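RV0130 (Mycobacterium tuberculosis, PDB 2C2I) probably catalyses the reversible hydration of (2E)-enoyl-CoA to (3R)-3-hydroxyacyl-CoA as a homodimeric, hotdog-fold lyase of fatty acid metabolism. Local coordinates at residues L33-T38 with I60-M65; G54-T59 with P97-V102; G103-A108 with E132-A137. One frame throughout, in Å; residues are numbered along the deposited sequence.

In the fold
From the N terminus, the chain forms helix 28-38 and returns in interaction 1, where the start of helix 63-68 packs on the end of that earlier helix and closes a loop that holds two short helices, 43-46 and 48-52. Interaction 2 crosses it: residues 54-59 lie inside the loop of interaction 1, but their partners, 97-102, lie beyond it, after strand 86-95. The two contacts touch, Ala61 N probably bonding to Val100 O. Interaction 3 follows in series and joins the open ends of the hairpin 105-119/122-133, with Val100 packing on Val106 and Val133. Together they tie helices 28-38 and 63-68 to the loop entering strand 105-119 and to the antiparallel sheet. Interactions 1 and 2 also touch the second subunit.

Interaction 1: residues L33-T38 with I60-M65; sequences LFADAT and IAHGFM
Phe34 pushes its ring from helix 28-38 against the turn that starts helix 63-68, where it meets His62 and Met65. Its CG is anti to the backbone N (chi1 -165°), which starts the ring toward the second segment. Met65, present as selenomethionine, lies on one face: its CB stands 3.5 Å from the Phe34 ring centroid, almost on the ring normal, in a CH-pi contact. The chain then slides past the ring, and the SE atom of Met65 ends oblique to it, 4.6 Å from the Phe34 centroid, as a Met-aromatic contact. The opposite face receives CG2 of Thr38, whose OG1 bonds to Phe34 O at 2.8 Å. That carbonyl is gripped twice, since Thr38 N and OG1 reach it from opposite sides of its plane.

His62 meets the ring differently. Phe34 CD2 lies over the rim of the imidazole, 3.4 Å from His62 CG, with the two planes inclined by 52°. Beside this, Ala35 CB touches His62 CE1 at 4.0 Å. The polar end of His62 is satisfied beyond the contact, NE2 bonding to Asp40 O, and its ring stacks on His45. His62 occupies the N-cap position, and its O accepts the bond from Met65 N (2.9 Å) in the first turn of the helix. Phe34 also meets Phe34 of the second subunit. This buried packing lies beside the probable Asp40/His45 active site of MaoC-like hotdog hydratases, with His62 touching both residues and itself probably part of the substrate-binding segment 60-63.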
loop_
_atom_site.group_PDB
_atom_site.type_symbol
_atom_site.label_atom_id
_atom_site.label_comp_id
_atom_site.label_asym_id
_atom_site.label_seq_id
_atom_site.Cartn_x
_atom_site.Cartn_y
_atom_site.Cartn_z
ATOM N N LEU A 33 -9.662 1.767 -11.588
ATOM C CA LEU A 33 -9.391 0.339 -11.467
ATOM C C LEU A 33 -8.927 0.046 -10.039
ATOM O O LEU A 33 -9.298 -0.971 -9.486
ATOM C CB LEU A 33 -8.316 -0.137 -12.446
ATOM C CG LEU A 33 -8.614 -0.150 -13.960
ATOM C CD1 LEU A 33 -7.387 -0.508 -14.780
ATOM C CD2 LEU A 33 -9.752 -1.097 -14.252
ATOM N N PHE A 34 -8.116 0.951 -9.478
ATOM C CA PHE A 34 -7.618 0.807 -8.104
ATOM C C PHE A 34 -8.759 0.791 -7.087
ATOM O O PHE A 34 -8.774 -0.026 -6.142
ATOM C CB PHE A 34 -6.627 1.914 -7.752
ATOM C CG PHE A 34 -5.823 1.617 -6.500
ATOM C CD1 PHE A 34 -4.717 0.780 -6.559
ATOM C CD2 PHE A 34 -6.197 2.166 -5.270
ATOM C CE1 PHE A 34 -3.970 0.493 -5.386
ATOM C CE2 PHE A 34 -5.468 1.881 -4.089
ATOM C CZ PHE A 34 -4.353 1.051 -4.153
ATOM N N ALA A 35 -9.680 1.736 -7.271
ATOM C CA ALA A 35 -10.892 1.830 -6.489
ATOM C C ALA A 35 -11.686 0.537 -6.593
ATOM O O ALA A 35 -12.132 0.022 -5.589
ATOM C CB ALA A 35 -11.746 3.040 -6.960
ATOM N N ASP A 36 -11.850 -0.001 -7.807
ATOM C CA ASP A 36 -12.562 -1.287 -7.974
ATOM C C ASP A 36 -11.844 -2.451 -7.285
ATOM O O ASP A 36 -12.490 -3.284 -6.631
ATOM C CB ASP A 36 -12.780 -1.629 -9.453
ATOM C CG ASP A 36 -13.684 -0.632 -10.166
ATOM O OD1 ASP A 36 -14.441 0.119 -9.510
ATOM O OD2 ASP A 36 -13.632 -0.595 -11.419
ATOM N N ALA A 37 -10.518 -2.505 -7.445
ATOM C CA ALA A 37 -9.708 -3.565 -6.855
ATOM C C ALA A 37 -9.801 -3.575 -5.319
ATOM O O ALA A 37 -9.853 -4.640 -4.704
ATOM C CB ALA A 37 -8.260 -3.434 -7.298
ATOM N N THR A 38 -9.815 -2.393 -4.713
ATOM C CA THR A 38 -9.614 -2.278 -3.255
ATOM C C THR A 38 -10.859 -1.871 -2.449
ATOM O O THR A 38 -10.844 -1.928 -1.216
ATOM C CB THR A 38 -8.501 -1.244 -2.938
ATOM O OG1 THR A 38 -8.914 0.051 -3.378
ATOM C CG2 THR A 38 -7.163 -1.619 -3.624
ATOM N N ILE A 60 -7.641 13.103 -6.983
ATOM C CA ILE A 60 -6.258 12.743 -6.621
ATOM C C ILE A 60 -6.131 11.213 -6.499
ATOM O O ILE A 60 -7.127 10.518 -6.233
ATOM C CB ILE A 60 -5.776 13.484 -5.316
ATOM C CG1 ILE A 60 -6.581 13.078 -4.072
ATOM C CG2 ILE A 60 -5.790 15.005 -5.477
ATOM C CD1 ILE A 60 -6.038 13.652 -2.780
ATOM N N ALA A 61 -4.926 10.683 -6.706
ATOM C CA ALA A 61 -4.682 9.251 -6.558
ATOM C C ALA A 61 -4.878 8.816 -5.101
ATOM O O ALA A 61 -4.739 9.597 -4.186
ATOM C CB ALA A 61 -3.246 8.901 -7.007
ATOM N N HIS A 62 -5.171 7.537 -4.907
ATOM C CA HIS A 62 -5.130 6.944 -3.572
ATOM C C HIS A 62 -3.661 6.911 -3.149
ATOM O O HIS A 62 -2.817 6.520 -3.944
ATOM C CB HIS A 62 -5.605 5.488 -3.618
ATOM C CG HIS A 62 -7.005 5.298 -4.113
ATOM N ND1 HIS A 62 -7.347 5.398 -5.446
ATOM C CD2 HIS A 62 -8.133 4.920 -3.460
ATOM C CE1 HIS A 62 -8.638 5.144 -5.585
ATOM N NE2 HIS A 62 -9.140 4.859 -4.393
ATOM N N GLY A 63 -3.352 7.334 -1.933
ATOM C CA GLY A 63 -1.984 7.142 -1.393
ATOM C C GLY A 63 -1.551 5.684 -1.463
ATOM O O GLY A 63 -0.358 5.383 -1.739
ATOM N N PHE A 64 -2.492 4.763 -1.261
ATOM C CA PHE A 64 -2.123 3.352 -1.282
ATOM C C PHE A 64 -1.741 2.944 -2.689
ATOM O O PHE A 64 -1.000 1.989 -2.864
ATOM C CB PHE A 64 -3.234 2.445 -0.738
ATOM C CG PHE A 64 -3.281 2.351 0.768
ATOM C CD1 PHE A 64 -2.150 1.948 1.511
ATOM C CD2 PHE A 64 -4.460 2.642 1.447
ATOM C CE1 PHE A 64 -2.223 1.838 2.899
ATOM C CE2 PHE A 64 -4.542 2.508 2.854
ATOM C CZ PHE A 64 -3.433 2.132 3.578
HETATM N N MSE A 65 -2.254 3.666 -3.694
HETATM C CA MSE A 65 -1.877 3.334 -5.057
HETATM C C MSE A 65 -0.478 3.847 -5.365
HETATM O O MSE A 65 0.327 3.107 -5.893
HETATM C CB MSE A 65 -2.845 3.889 -6.092
HETATM C CG MSE A 65 -2.388 3.496 -7.507
HETATM SE SE MSE A 65 -3.697 3.925 -8.866
HETATM C CE MSE A 65 -3.972 5.234 -8.404
#

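Interaction 2: residues G54-T59 with P97-V102; sequences GPFGTT and PAPVPV
Thr59 and Val102 join two irregular segments through one backbone hydrogen bond, Val102 N to Thr59 O at 2.9 Å, virtually straight at the hydrogen (179°) but with the donor tilted 29° from the carbonyl plane. Within the hotdog fold this contact connects the loop between helices 48-52 and 63-68 to the loop that leads from strand 86-95 into strand 105-119. A type I turn from Gly54 to Gly57 precedes the bond within 54-59. Segment 97-102 carries prolines at 97, 99 and 101; the N-H that crosses to Thr59 comes from Val102. Just along the chain Val100 is bonded to Ala61, and the two loops are thus linked at neighbouring points.

Around the bond, Val102 packs closely against Thr59. Thr59 OG1 sits between its backbone N and carbonyl carbon (chi1 46°), placing it 3.2 Å from Val102 CG2, while the same methyl lies 3.4 Å from Thr59 O. The hydroxyl is hydrogen-bonded to Gln28 OE1; Val102 in turn rests on Gln28 and Val31 of helix 28-38.

Farther out, Phe56 and Pro99 cross at about a right angle, with CE1 as the phenyl atom nearest the proline ring, which it meets obliquely. Phe56 also packs on Leu85 of the second subunit, and Pro99 on Ile60. Residues 97-99 and 60 probably contribute to the substrate-binding site, so this part of the contact lies next to the pocket. The closest carbons of this pair, Phe56 CE1 and Pro99 CG, are 3.4 Å apart, whereas Thr58 CG2 meets Pro101 CB at 4.0 Å.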
loop_
_atom_site.group_PDB
_atom_site.type_symbol
_atom_site.label_atom_id
_atom_site.label_comp_id
_atom_site.label_asym_id
_atom_site.label_seq_id
_atom_site.Cartn_x
_atom_site.Cartn_y
_atom_site.Cartn_z
ATOM N N GLY A 54 -14.082 20.163 -4.530
ATOM C CA GLY A 54 -13.456 20.020 -3.218
ATOM C C GLY A 54 -12.105 20.703 -3.132
ATOM O O GLY A 54 -11.703 21.403 -4.069
ATOM N N PRO A 55 -11.377 20.471 -2.028
ATOM C CA PRO A 55 -10.142 21.173 -1.648
ATOM C C PRO A 55 -8.977 20.989 -2.633
ATOM O O PRO A 55 -8.073 21.826 -2.695
ATOM C CB PRO A 55 -9.789 20.558 -0.288
ATOM C CG PRO A 55 -11.048 19.880 0.180
ATOM C CD PRO A 55 -11.732 19.424 -1.053
ATOM N N PHE A 56 -9.007 19.920 -3.404
ATOM C CA PHE A 56 -7.940 19.668 -4.363
ATOM C C PHE A 56 -8.231 20.167 -5.780
ATOM O O PHE A 56 -7.317 20.215 -6.616
ATOM C CB PHE A 56 -7.583 18.175 -4.364
ATOM C CG PHE A 56 -7.224 17.643 -3.002
ATOM C CD1 PHE A 56 -5.984 17.932 -2.433
ATOM C CD2 PHE A 56 -8.109 16.827 -2.297
ATOM C CE1 PHE A 56 -5.644 17.440 -1.163
ATOM C CE2 PHE A 56 -7.761 16.311 -1.021
ATOM C CZ PHE A 56 -6.535 16.629 -0.463
ATOM N N GLY A 57 -9.492 20.531 -6.052
ATOM C CA GLY A 57 -9.903 21.023 -7.386
ATOM C C GLY A 57 -9.972 19.997 -8.509
ATOM O O GLY A 57 -10.409 20.290 -9.618
ATOM N N THR A 58 -9.548 18.774 -8.230
ATOM C CA THR A 58 -9.573 17.706 -9.211
ATOM C C THR A 58 -9.382 16.428 -8.412
ATOM O O THR A 58 -9.059 16.501 -7.221
ATOM C CB THR A 58 -8.429 17.853 -10.256
ATOM O OG1 THR A 58 -8.590 16.876 -11.295
ATOM C CG2 THR A 58 -7.043 17.684 -9.588
ATOM N N THR A 59 -9.581 15.289 -9.059
ATOM C CA THR A 59 -9.411 13.990 -8.400
ATOM C C THR A 59 -7.928 13.779 -8.098
ATOM O O THR A 59 -7.066 14.225 -8.872
ATOM C CB THR A 59 -9.955 12.811 -9.234
ATOM O OG1 THR A 59 -9.532 12.907 -10.602
ATOM C CG2 THR A 59 -11.502 12.768 -9.180
ATOM N N PRO A 97 3.659 13.380 1.445
ATOM C CA PRO A 97 3.668 14.846 1.668
ATOM C C PRO A 97 2.736 15.665 0.765
ATOM O O PRO A 97 2.128 16.634 1.233
ATOM C CB PRO A 97 5.133 15.221 1.446
ATOM C CG PRO A 97 5.891 13.930 1.896
ATOM C CD PRO A 97 5.028 12.851 1.241
ATOM N N ALA A 98 2.616 15.274 -0.490
ATOM C CA ALA A 98 1.793 16.001 -1.467
ATOM C C ALA A 98 0.852 15.047 -2.201
ATOM O O ALA A 98 1.253 13.951 -2.581
ATOM C CB ALA A 98 2.673 16.695 -2.466
ATOM N N PRO A 99 -0.396 15.482 -2.443
ATOM C CA PRO A 99 -1.306 14.678 -3.261
ATOM C C PRO A 99 -0.841 14.538 -4.721
ATOM O O PRO A 99 -0.022 15.318 -5.206
ATOM C CB PRO A 99 -2.641 15.453 -3.194
ATOM C CG PRO A 99 -2.523 16.334 -2.008
ATOM C CD PRO A 99 -1.047 16.706 -1.936
ATOM N N VAL A 100 -1.341 13.516 -5.398
ATOM C CA VAL A 100 -1.012 13.294 -6.782
ATOM C C VAL A 100 -2.288 13.606 -7.558
ATOM O O VAL A 100 -3.212 12.783 -7.573
ATOM C CB VAL A 100 -0.566 11.838 -7.025
ATOM C CG1 VAL A 100 -0.246 11.592 -8.504
ATOM C CG2 VAL A 100 0.647 11.487 -6.135
ATOM N N PRO A 101 -2.362 14.803 -8.182
ATOM C CA PRO A 101 -3.523 15.027 -9.047
ATOM C C PRO A 101 -3.566 13.977 -10.139
ATOM O O PRO A 101 -2.525 13.616 -10.680
ATOM C CB PRO A 101 -3.234 16.415 -9.655
ATOM C CG PRO A 101 -2.369 17.081 -8.643
ATOM C CD PRO A 101 -1.475 15.983 -8.144
ATOM N N VAL A 102 -4.754 13.472 -10.459
ATOM C CA VAL A 102 -4.915 12.572 -11.589
ATOM C C VAL A 102 -4.431 13.303 -12.851
ATOM O O VAL A 102 -4.610 14.509 -12.953
ATOM C CB VAL A 102 -6.381 12.101 -11.744
ATOM C CG1 VAL A 102 -6.539 11.297 -13.012
ATOM C CG2 VAL A 102 -6.804 11.243 -10.552
#

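Interaction 3: residues G103-A108 with E132-A137; sequences GSRVRA and EVEGSA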
loop_
_atom_site.group_PDB
_atom_site.type_symbol
_atom_site.label_atom_id
_atom_site.label_comp_id
_atom_site.label_asym_id
_atom_site.label_seq_id
_atom_site.Cartn_x
_atom_site.Cartn_y
_atom_site.Cartn_z
ATOM N N GLY A 103 -3.807 12.571 -13.770
ATOM C CA GLY A 103 -3.176 13.154 -14.965
ATOM C C GLY A 103 -1.737 13.593 -14.788
ATOM O O GLY A 103 -1.052 13.856 -15.773
ATOM N N SER A 104 -1.284 13.713 -13.539
ATOM C CA SER A 104 0.097 14.099 -13.222
ATOM C C SER A 104 1.109 13.016 -13.532
ATOM O O SER A 104 0.756 11.845 -13.635
ATOM C CB SER A 104 0.225 14.427 -11.739
ATOM O OG SER A 104 -0.528 15.583 -11.450
ATOM N N ARG A 105 2.384 13.424 -13.642
ATOM C CA ARG A 105 3.485 12.475 -13.787
ATOM C C ARG A 105 4.237 12.311 -12.468
ATOM O O ARG A 105 4.405 13.267 -11.702
ATOM C CB ARG A 105 4.449 12.888 -14.894
ATOM C CG ARG A 105 3.800 12.903 -16.267
ATOM C CD ARG A 105 4.835 12.772 -17.371
ATOM N NE ARG A 105 5.850 13.815 -17.278
ATOM C CZ ARG A 105 6.930 13.854 -18.047
ATOM N NH1 ARG A 105 7.126 12.907 -18.965
ATOM N NH2 ARG A 105 7.812 14.834 -17.898
ATOM N N VAL A 106 4.649 11.079 -12.209
ATOM C CA VAL A 106 5.435 10.742 -11.030
ATOM C C VAL A 106 6.732 9.996 -11.438
ATOM O O VAL A 106 6.794 9.335 -12.467
ATOM C CB VAL A 106 4.610 9.870 -10.030
ATOM C CG1 VAL A 106 3.387 10.641 -9.523
ATOM C CG2 VAL A 106 4.191 8.553 -10.694
ATOM N N ARG A 107 7.749 10.092 -10.599
ATOM C CA ARG A 107 9.024 9.426 -10.857
ATOM C C ARG A 107 9.666 9.112 -9.508
ATOM O O ARG A 107 9.548 9.888 -8.555
ATOM C CB ARG A 107 9.930 10.350 -11.687
ATOM C CG ARG A 107 11.332 9.872 -11.879
ATOM C CD ARG A 107 12.024 10.741 -12.926
ATOM N NE ARG A 107 12.449 12.030 -12.385
ATOM C CZ ARG A 107 13.246 12.870 -13.044
ATOM N NH1 ARG A 107 13.682 12.548 -14.258
ATOM N NH2 ARG A 107 13.611 14.019 -12.494
ATOM N N ALA A 108 10.367 7.988 -9.434
ATOM C CA ALA A 108 10.940 7.554 -8.173
ATOM C C ALA A 108 12.471 7.481 -8.240
ATOM O O ALA A 108 13.022 7.207 -9.312
ATOM C CB ALA A 108 10.340 6.176 -7.750
ATOM N N GLU A 132 8.625 11.584 -6.565
ATOM C CA GLU A 132 8.300 12.982 -6.858
ATOM C C GLU A 132 7.111 13.056 -7.793
ATOM O O GLU A 132 6.866 12.131 -8.563
ATOM C CB GLU A 132 9.502 13.704 -7.472
ATOM C CG GLU A 132 9.868 13.266 -8.870
ATOM C CD GLU A 132 11.149 13.964 -9.350
ATOM O OE1 GLU A 132 11.205 15.217 -9.317
ATOM O OE2 GLU A 132 12.097 13.260 -9.735
ATOM N N VAL A 133 6.384 14.176 -7.743
ATOM C CA VAL A 133 5.275 14.399 -8.685
ATOM C C VAL A 133 5.514 15.741 -9.405
ATOM O O VAL A 133 5.780 16.744 -8.768
ATOM C CB VAL A 133 3.846 14.253 -8.005
ATOM C CG1 VAL A 133 3.744 15.010 -6.677
ATOM C CG2 VAL A 133 2.724 14.645 -8.955
ATOM N N GLU A 134 5.430 15.721 -10.728
ATOM C CA GLU A 134 5.960 16.795 -11.581
ATOM C C GLU A 134 5.504 18.243 -11.319
ATOM O O GLU A 134 6.278 19.179 -11.582
ATOM C CB GLU A 134 5.776 16.428 -13.050
ATOM C CG GLU A 134 6.681 17.189 -14.016
ATOM C CD GLU A 134 6.604 16.642 -15.412
ATOM O OE1 GLU A 134 5.483 16.321 -15.855
ATOM O OE2 GLU A 134 7.667 16.518 -16.060
ATOM N N GLY A 135 4.301 18.447 -10.787
ATOM C CA GLY A 135 3.836 19.820 -10.461
ATOM C C GLY A 135 3.914 20.369 -9.029
ATOM O O GLY A 135 3.287 21.398 -8.733
ATOM N N SER A 136 4.654 19.716 -8.125
ATOM C CA SER A 136 4.823 20.247 -6.761
ATOM C C SER A 136 6.260 20.052 -6.196
ATOM O O SER A 136 7.017 19.195 -6.661
ATOM C CB SER A 136 3.711 19.739 -5.801
ATOM O OG SER A 136 4.111 18.647 -4.970
ATOM N N ALA A 137 6.633 20.874 -5.219
ATOM C CA ALA A 137 7.965 20.793 -4.610
ATOM C C ALA A 137 8.058 19.572 -3.690
ATOM O O ALA A 137 9.121 18.970 -3.578
ATOM C CB ALA A 137 8.266 22.037 -3.828
HETATM O O HOH W 1 2.906 16.235 -14.885
HETATM O O HOH W 2 12.365 10.866 -7.542
HETATM O O HOH W 3 12.669 16.622 -10.922
#
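A bend at chi3 in each arginine (-56° in Arg105, 78° in Arg107) turns its NE toward the glutamate lying alongside, Glu134 and Glu132 respectively. Arg105 offers NE to Glu134 OE1 at 2.9 Å and NH2 to OE2, giving a side-on salt bridge that uses both carboxylate oxygens; the NH2 bond is very short, and its exact length is doubtful. Water 1 ties Glu134 OE1 back to Arg105 N. Arg107 instead directs two nitrogens at one oxygen, NE at 2.9 Å and NH2 at 3.2 Å from Glu132 OE2, from the same side of the carboxylate plane. Water 3 donates to Glu132 OE1 at 2.6 Å and accepts a weak bond from Arg107 NH2.

Beneath these pairs the backbones run antiparallel. Arg107 and Glu132 exchange N-H...O bonds, and Glu134 N reaches Arg105 O at 2.8 Å. Val106 and Val133 form the non-hydrogen-bonded pair, with side chains on the sheet face away from Arg107 and Glu132; Val106 CG1 lies 3.9 Å from Val133 CB.

The contact closes the open end of the hairpin 105-119/122-133. Strand 17-25 borders it, with Trp23 in cation-pi contact with Arg105 and Val24 packing on Val106.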